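Local atomic coordinates of MAR1 Ribonuclease (Caenorhabditis elegans, PDB entry 2B34), a protein that is named a ribonuclease but belongs to the isochorismatase family, and probably acts as a hydrolase on a substrate that remains uncertain. Residues 28-32 / 137-141; 17-21 / 84-89. The contacts are given in a common frame with arbitrary orientation. Residues are numbered along the deposited sequence.

The segments alternate along the chain: 17-21, 28-32, 84-89, 137-141. Their contacts have centres about 17 Å and nearest atoms about 7 Å apart. Both sit at the C-terminal ends of the strands of one parallel sheet, ordered 81-84, 54-59, 15-20, 103-109, 128-137, 157-159. Contact 2 joins the end of strand 15-20 to the loop after strand 81-84; contact 1 joins the loop continuing from strand 15-20 to the loop after strand 128-137. The turn following strand 103-109 meets both. D21 and K84 of contact 2 match the Asp and Lys of the Asp-Lys-Cys triad of isochorismatase-family hydrolases, so it probably lies at the active site; contact 1 lies farther out. Each also reaches a second subunit.

Contact 1. Residues 28-32 / 137-141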
ATOM      1  N   SER A  28      22.701 -17.227  -9.850  1.00 21.67           N
ATOM      2  CA  SER A  28      23.515 -16.572  -8.838  1.00 21.91           C
ATOM      3  C   SER A  28      23.254 -15.064  -8.752  1.00 21.76           C
ATOM      4  O   SER A  28      23.857 -14.376  -7.933  1.00 21.89           O
ATOM      5  CB  SER A  28      24.999 -16.875  -9.074  1.00 21.88           C
ATOM      6  OG  SER A  28      25.552 -16.012 -10.046  1.00 23.40           O
ATOM      7  N   ASN A  29      22.341 -14.562  -9.580  1.00 21.50           N
ATOM      8  CA  ASN A  29      22.065 -13.125  -9.639  1.00 21.64           C
ATOM      9  C   ASN A  29      20.626 -12.756  -9.307  1.00 20.86           C
ATOM     10  O   ASN A  29      20.173 -11.685  -9.684  1.00 21.61           O
ATOM     11  CB  ASN A  29      22.398 -12.557 -11.030  1.00 21.91           C
ATOM     12  CG  ASN A  29      23.722 -13.049 -11.566  1.00 23.72           C
ATOM     13  OD1 ASN A  29      23.814 -14.154 -12.116  1.00 25.76           O
ATOM     14  ND2 ASN A  29      24.753 -12.228 -11.427  1.00 24.62           N
ATOM     15  N   ILE A  30      19.896 -13.642  -8.641  1.00 19.83           N
ATOM     16  CA  ILE A  30      18.493 -13.375  -8.303  1.00 18.95           C
ATOM     17  C   ILE A  30      18.270 -13.667  -6.824  1.00 18.55           C
ATOM     18  O   ILE A  30      18.596 -14.755  -6.351  1.00 18.77           O
ATOM     19  CB  ILE A  30      17.503 -14.237  -9.167  1.00 18.73           C
ATOM     20  CG1 ILE A  30      17.626 -13.931 -10.676  1.00 18.69           C
ATOM     21  CG2 ILE A  30      16.059 -14.086  -8.679  1.00 18.09           C
ATOM     22  CD1 ILE A  30      17.080 -12.564 -11.137  1.00 18.71           C
ATOM     23  N   LYS A  31      17.722 -12.697  -6.095  1.00 18.02           N
ATOM     24  CA  LYS A  31      17.372 -12.905  -4.685  1.00 17.73           C
ATOM     25  C   LYS A  31      16.370 -14.044  -4.569  1.00 17.41           C
ATOM     26  O   LYS A  31      15.377 -14.073  -5.300  1.00 17.40           O
ATOM     27  CB  LYS A  31      16.802 -11.626  -4.056  1.00 17.71           C
ATOM     28  CG  LYS A  31      17.778 -10.452  -4.013  1.00 17.56           C
ATOM     29  CD  LYS A  31      18.986 -10.747  -3.126  1.00 17.58           C
ATOM     30  CE  LYS A  31      19.963  -9.570  -3.116  1.00 18.19           C
ATOM     31  NZ  LYS A  31      20.880  -9.637  -1.942  1.00 18.96           N
ATOM     32  N   TYR A  32      16.655 -14.984  -3.667  1.00 16.96           N
ATOM     33  CA  TYR A  32      15.819 -16.167  -3.431  1.00 16.91           C
ATOM     34  C   TYR A  32      15.580 -17.016  -4.684  1.00 16.94           C
ATOM     35  O   TYR A  32      14.472 -17.514  -4.904  1.00 16.96           O
ATOM     36  CB  TYR A  32      14.474 -15.784  -2.786  1.00 16.84           C
ATOM     37  CG  TYR A  32      14.587 -14.890  -1.573  1.00 16.72           C
ATOM     38  CD1 TYR A  32      14.829 -15.422  -0.305  1.00 16.68           C
ATOM     39  CD2 TYR A  32      14.444 -13.508  -1.693  1.00 16.65           C
ATOM     40  CE1 TYR A  32      14.927 -14.595   0.817  1.00 16.31           C
ATOM     41  CE2 TYR A  32      14.541 -12.676  -0.583  1.00 16.49           C
ATOM     42  CZ  TYR A  32      14.783 -13.223   0.666  1.00 16.28           C
ATOM     43  OH  TYR A  32      14.874 -12.393   1.760  1.00 16.61           O
ATOM     44  N   SER A 137      10.916 -12.678  -8.488  1.00 15.07           N
ATOM     45  CA  SER A 137      12.016 -11.978  -7.821  1.00 15.21           C
ATOM     46  C   SER A 137      12.917 -11.183  -8.783  1.00 15.24           C
ATOM     47  O   SER A 137      12.737 -11.239 -10.000  1.00 15.11           O
ATOM     48  CB  SER A 137      12.850 -12.968  -7.002  1.00 14.99           C
ATOM     49  OG  SER A 137      13.708 -12.284  -6.114  1.00 14.82           O
ATOM     50  N   SER A 138      13.879 -10.452  -8.214  1.00 15.37           N
ATOM     51  CA  SER A 138      14.841  -9.641  -8.970  1.00 15.45           C
ATOM     52  C   SER A 138      16.243  -9.804  -8.384  1.00 15.52           C
ATOM     53  O   SER A 138      16.412 -10.437  -7.343  1.00 15.60           O
ATOM     54  CB  SER A 138      14.463  -8.156  -8.909  1.00 15.32           C
ATOM     55  OG  SER A 138      13.197  -7.906  -9.483  1.00 16.12           O
ATOM     56  N   ARG A 139      17.238  -9.209  -9.044  1.00 15.68           N
ATOM     57  CA  ARG A 139      18.603  -9.148  -8.513  1.00 16.13           C
ATOM     58  C   ARG A 139      18.656  -8.289  -7.244  1.00 15.81           C
ATOM     59  O   ARG A 139      19.343  -8.626  -6.282  1.00 15.87           O
ATOM     60  CB  ARG A 139      19.576  -8.625  -9.579  1.00 15.98           C
ATOM     61  CG  ARG A 139      21.018  -8.457  -9.102  1.00 16.81           C
ATOM     62  CD  ARG A 139      21.991  -8.147 -10.248  1.00 16.77           C
ATOM     63  NE  ARG A 139      21.630  -6.927 -10.972  1.00 18.09           N
ATOM     64  CZ  ARG A 139      22.498  -6.113 -11.568  1.00 18.09           C
ATOM     65  NH1 ARG A 139      23.803  -6.373 -11.528  1.00 17.11           N
ATOM     66  NH2 ARG A 139      22.060  -5.029 -12.198  1.00 17.31           N
ATOM     67  N   SER A 140      17.913  -7.186  -7.254  1.00 15.92           N
ATOM     68  CA  SER A 140      17.825  -6.275  -6.116  1.00 15.64           C
ATOM     69  C   SER A 140      16.478  -6.383  -5.400  1.00 15.45           C
ATOM     70  O   SER A 140      15.434  -6.462  -6.050  1.00 15.43           O
ATOM     71  CB  SER A 140      18.026  -4.838  -6.596  1.00 15.70           C
ATOM     72  OG  SER A 140      17.521  -3.917  -5.649  1.00 16.60           O
ATOM     73  N   HIS A 141      16.516  -6.370  -4.066  1.00 15.20           N
ATOM     74  CA  HIS A 141      15.306  -6.344  -3.233  1.00 14.85           C
ATOM     75  C   HIS A 141      14.406  -5.138  -3.521  1.00 14.75           C
ATOM     76  O   HIS A 141      13.181  -5.266  -3.546  1.00 14.42           O
ATOM     77  CB  HIS A 141      15.668  -6.333  -1.743  1.00 14.67           C
ATOM     78  CG  HIS A 141      16.268  -7.611  -1.245  1.00 15.03           C
ATOM     79  ND1 HIS A 141      17.483  -7.656  -0.593  1.00 14.46           N
ATOM     80  CD2 HIS A 141      15.821  -8.889  -1.293  1.00 14.19           C
ATOM     81  CE1 HIS A 141      17.755  -8.904  -0.259  1.00 14.61           C
ATOM     82  NE2 HIS A 141      16.764  -9.673  -0.675  1.00 15.97           N
TER
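Two hydrogen bonds clamp the loops around K31. Its backbone N donates to S138 O (2.9 Å, N-H...O angle 154°), and its carbonyl O accepts from S137 OG at 2.6 Å, so both backbone polar groups of K31 are paired across the interface. A weaker polar contact follows beside the nearest CA pair, I30 CA and R139 CA, 4.2 Å apart: R139 CA lies 3.2 Å from N29 O in a CA-H...O geometry. In the α/β sandwich, these loops leave strands 15-20 and 128-137 for the next helices, with Y32 and S140 at the two N-cap positions. Apolar contacts flank the clamp. I30 CG2 rests 3.8 Å from S137 CB, while K31 CG sits over a face of the H141 ring, 3.9 Å from its centroid, a CH-pi contact. The Y32 and H141 rings meet rim to rim, centroids 5.9 Å apart. The guanidinium of R139 reaches the second subunit: NH1 hydrogen-bonds L185 O, and NH2 hydrogen-bonds I184 O and salt-bridges E162 there.

Contact 2. Residues 17-21 / 84-89; sequences LFVCD and KTKFSM
Segment 17-21 runs as extended β-strand through C20, then D21 turns into a left-handed conformation (phi/psi 61/30). Segment 84-89 starts extended at K84 and curls as a loop until M89 CA stands 6.9 Å from C20 CA, the closest CA pair. K84 (p, t, t, p) brings NZ to three acceptors: D21 OD2 at 2.6 Å, a salt bridge, and the carbonyls K86 O and F87 O, each 3.1 Å from K84 NZ. D21 (chi1 m) has its other oxygen, OD1, hydrogen-bonded to T57 OG1. An Asp-Lys pair beside a cysteine, here C114 at the start of helix 114-124, is consistent with the Asp-Lys-Cys triad of isochorismatase-family hydrolases, although C114 is tied to C20 in a disulfide. M89 (m, t, p) reaches back toward the strand: M89 CE lies 3.5 Å from F18 CD2, and M89 SD is 4.9 Å from the F18 ring centroid, an oblique Met-aromatic contact. M89 N donates a hydrogen bond to T118 OG1, while S88 OG hydrogen-bonds D121 OD2 and C90 N.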
ATOM      1  N   LEU A  17      -0.816 -20.423 -17.381  1.00 19.77           N
ATOM      2  CA  LEU A  17       0.387 -20.188 -16.595  1.00 18.74           C
ATOM      3  C   LEU A  17       1.518 -19.705 -17.490  1.00 18.36           C
ATOM      4  O   LEU A  17       1.910 -20.382 -18.440  1.00 18.09           O
ATOM      5  CB  LEU A  17       0.802 -21.445 -15.824  1.00 18.64           C
ATOM      6  CG  LEU A  17       2.127 -21.389 -15.046  1.00 18.39           C
ATOM      7  CD1 LEU A  17       2.099 -20.386 -13.872  1.00 17.48           C
ATOM      8  CD2 LEU A  17       2.496 -22.778 -14.555  1.00 18.27           C
ATOM      9  N   PHE A  18       2.032 -18.524 -17.176  1.00 17.90           N
ATOM     10  CA  PHE A  18       3.176 -17.968 -17.882  1.00 17.93           C
ATOM     11  C   PHE A  18       4.424 -18.088 -17.003  1.00 17.62           C
ATOM     12  O   PHE A  18       4.462 -17.573 -15.884  1.00 17.30           O
ATOM     13  CB  PHE A  18       2.901 -16.510 -18.274  1.00 17.83           C
ATOM     14  CG  PHE A  18       2.205 -16.345 -19.612  1.00 18.63           C
ATOM     15  CD1 PHE A  18       1.204 -17.226 -20.023  1.00 18.75           C
ATOM     16  CD2 PHE A  18       2.536 -15.278 -20.449  1.00 18.73           C
ATOM     17  CE1 PHE A  18       0.562 -17.060 -21.254  1.00 19.49           C
ATOM     18  CE2 PHE A  18       1.902 -15.105 -21.682  1.00 19.38           C
ATOM     19  CZ  PHE A  18       0.916 -16.000 -22.085  1.00 18.89           C
ATOM     20  N   VAL A  19       5.431 -18.791 -17.516  1.00 17.61           N
ATOM     21  CA  VAL A  19       6.717 -18.952 -16.832  1.00 17.68           C
ATOM     22  C   VAL A  19       7.752 -18.119 -17.580  1.00 17.95           C
ATOM     23  O   VAL A  19       8.170 -18.488 -18.685  1.00 17.84           O
ATOM     24  CB  VAL A  19       7.174 -20.442 -16.816  1.00 17.57           C
ATOM     25  CG1 VAL A  19       8.500 -20.606 -16.074  1.00 17.06           C
ATOM     26  CG2 VAL A  19       6.093 -21.350 -16.222  1.00 17.19           C
ATOM     27  N   CYS A  20       8.172 -16.996 -17.004  1.00 18.42           N
ATOM     28  CA  CYS A  20       9.095 -16.139 -17.754  1.00 18.95           C
ATOM     29  C   CYS A  20      10.547 -16.148 -17.304  1.00 18.60           C
ATOM     30  O   CYS A  20      10.882 -15.808 -16.157  1.00 18.28           O
ATOM     31  CB  CYS A  20       8.528 -14.726 -18.040  1.00 19.79           C
ATOM     32  SG  CYS A  20       9.263 -13.269 -17.295  1.00 21.51           S
ATOM     33  N   ASP A  21      11.382 -16.618 -18.224  1.00 18.23           N
ATOM     34  CA  ASP A  21      12.818 -16.399 -18.196  1.00 18.02           C
ATOM     35  C   ASP A  21      13.532 -16.963 -16.962  1.00 18.10           C
ATOM     36  O   ASP A  21      14.560 -16.436 -16.536  1.00 18.11           O
ATOM     37  CB  ASP A  21      13.116 -14.901 -18.411  1.00 17.62           C
ATOM     38  CG  ASP A  21      12.540 -14.370 -19.728  1.00 17.32           C
ATOM     39  OD1 ASP A  21      12.019 -15.176 -20.532  1.00 17.15           O
ATOM     40  OD2 ASP A  21      12.595 -13.145 -19.966  1.00 16.79           O
ATOM     41  N   LYS A  84      13.129 -15.137 -26.982  1.00 22.81           N
ATOM     42  CA  LYS A  84      12.841 -13.727 -27.231  1.00 22.77           C
ATOM     43  C   LYS A  84      14.000 -12.835 -26.802  1.00 23.01           C
ATOM     44  O   LYS A  84      14.852 -13.242 -26.005  1.00 22.96           O
ATOM     45  CB  LYS A  84      11.552 -13.294 -26.507  1.00 22.84           C
ATOM     46  CG  LYS A  84      11.577 -13.473 -24.983  1.00 22.51           C
ATOM     47  CD  LYS A  84      10.378 -12.804 -24.324  1.00 22.48           C
ATOM     48  CE  LYS A  84      10.432 -12.891 -22.795  1.00 21.44           C
ATOM     49  NZ  LYS A  84      11.588 -12.156 -22.205  1.00 21.33           N
ATOM     50  N   THR A  85      14.013 -11.616 -27.337  1.00 23.14           N
ATOM     51  CA  THR A  85      14.931 -10.570 -26.900  1.00 23.28           C
ATOM     52  C   THR A  85      14.155  -9.412 -26.277  1.00 23.37           C
ATOM     53  O   THR A  85      14.683  -8.680 -25.437  1.00 23.41           O
ATOM     54  CB  THR A  85      15.798 -10.051 -28.060  1.00 23.44           C
ATOM     55  OG1 THR A  85      14.968  -9.812 -29.204  1.00 23.40           O
ATOM     56  CG2 THR A  85      16.880 -11.068 -28.420  1.00 23.17           C
ATOM     57  N   LYS A  86      12.899  -9.254 -26.700  1.00 23.41           N
ATOM     58  CA  LYS A  86      11.958  -8.342 -26.056  1.00 23.49           C
ATOM     59  C   LYS A  86      11.717  -8.800 -24.624  1.00 23.05           C
ATOM     60  O   LYS A  86      11.660  -9.996 -24.359  1.00 23.00           O
ATOM     61  CB  LYS A  86      10.631  -8.328 -26.815  1.00 23.62           C
ATOM     62  CG  LYS A  86      10.412  -7.111 -27.707  1.00 24.36           C
ATOM     63  CD  LYS A  86       8.950  -7.023 -28.181  1.00 24.57           C
ATOM     64  CE  LYS A  86       7.946  -7.051 -27.015  1.00 25.58           C
ATOM     65  NZ  LYS A  86       7.885  -5.767 -26.251  1.00 25.55           N
ATOM     66  N   PHE A  87      11.577  -7.855 -23.700  1.00 22.77           N
ATOM     67  CA  PHE A  87      11.432  -8.211 -22.288  1.00 22.41           C
ATOM     68  C   PHE A  87      10.066  -8.816 -21.978  1.00 22.38           C
ATOM     69  O   PHE A  87       9.958  -9.727 -21.154  1.00 22.48           O
ATOM     70  CB  PHE A  87      11.753  -7.019 -21.378  1.00 22.28           C
ATOM     71  CG  PHE A  87      13.187  -6.548 -21.475  1.00 21.99           C
ATOM     72  CD1 PHE A  87      14.225  -7.457 -21.686  1.00 21.08           C
ATOM     73  CD2 PHE A  87      13.500  -5.200 -21.343  1.00 21.58           C
ATOM     74  CE1 PHE A  87      15.547  -7.027 -21.773  1.00 21.51           C
ATOM     75  CE2 PHE A  87      14.821  -4.762 -21.426  1.00 21.75           C
ATOM     76  CZ  PHE A  87      15.844  -5.680 -21.642  1.00 21.65           C
ATOM     77  N   SER A  88       9.033  -8.333 -22.664  1.00 22.05           N
ATOM     78  CA  SER A  88       7.686  -8.870 -22.480  1.00 21.95           C
ATOM     79  C   SER A  88       7.498 -10.251 -23.107  1.00 21.80           C
ATOM     80  O   SER A  88       7.988 -10.517 -24.206  1.00 21.80           O
ATOM     81  CB  SER A  88       6.640  -7.912 -23.041  1.00 21.73           C
ATOM     82  OG  SER A  88       5.348  -8.487 -22.940  1.00 21.88           O
ATOM     83  N   MET A  89       6.762 -11.109 -22.400  1.00 21.53           N
ATOM     84  CA  MET A  89       6.373 -12.431 -22.894  1.00 21.27           C
ATOM     85  C   MET A  89       5.323 -12.357 -23.997  1.00 21.70           C
ATOM     86  O   MET A  89       5.074 -13.346 -24.686  1.00 21.81           O
ATOM     87  CB  MET A  89       5.800 -13.279 -21.762  1.00 21.05           C
ATOM     88  CG  MET A  89       6.789 -13.681 -20.703  1.00 20.27           C
ATOM     89  SD  MET A  89       6.030 -14.766 -19.480  1.00 19.83           S
ATOM     90  CE  MET A  89       5.896 -16.305 -20.398  1.00 18.46           C
TER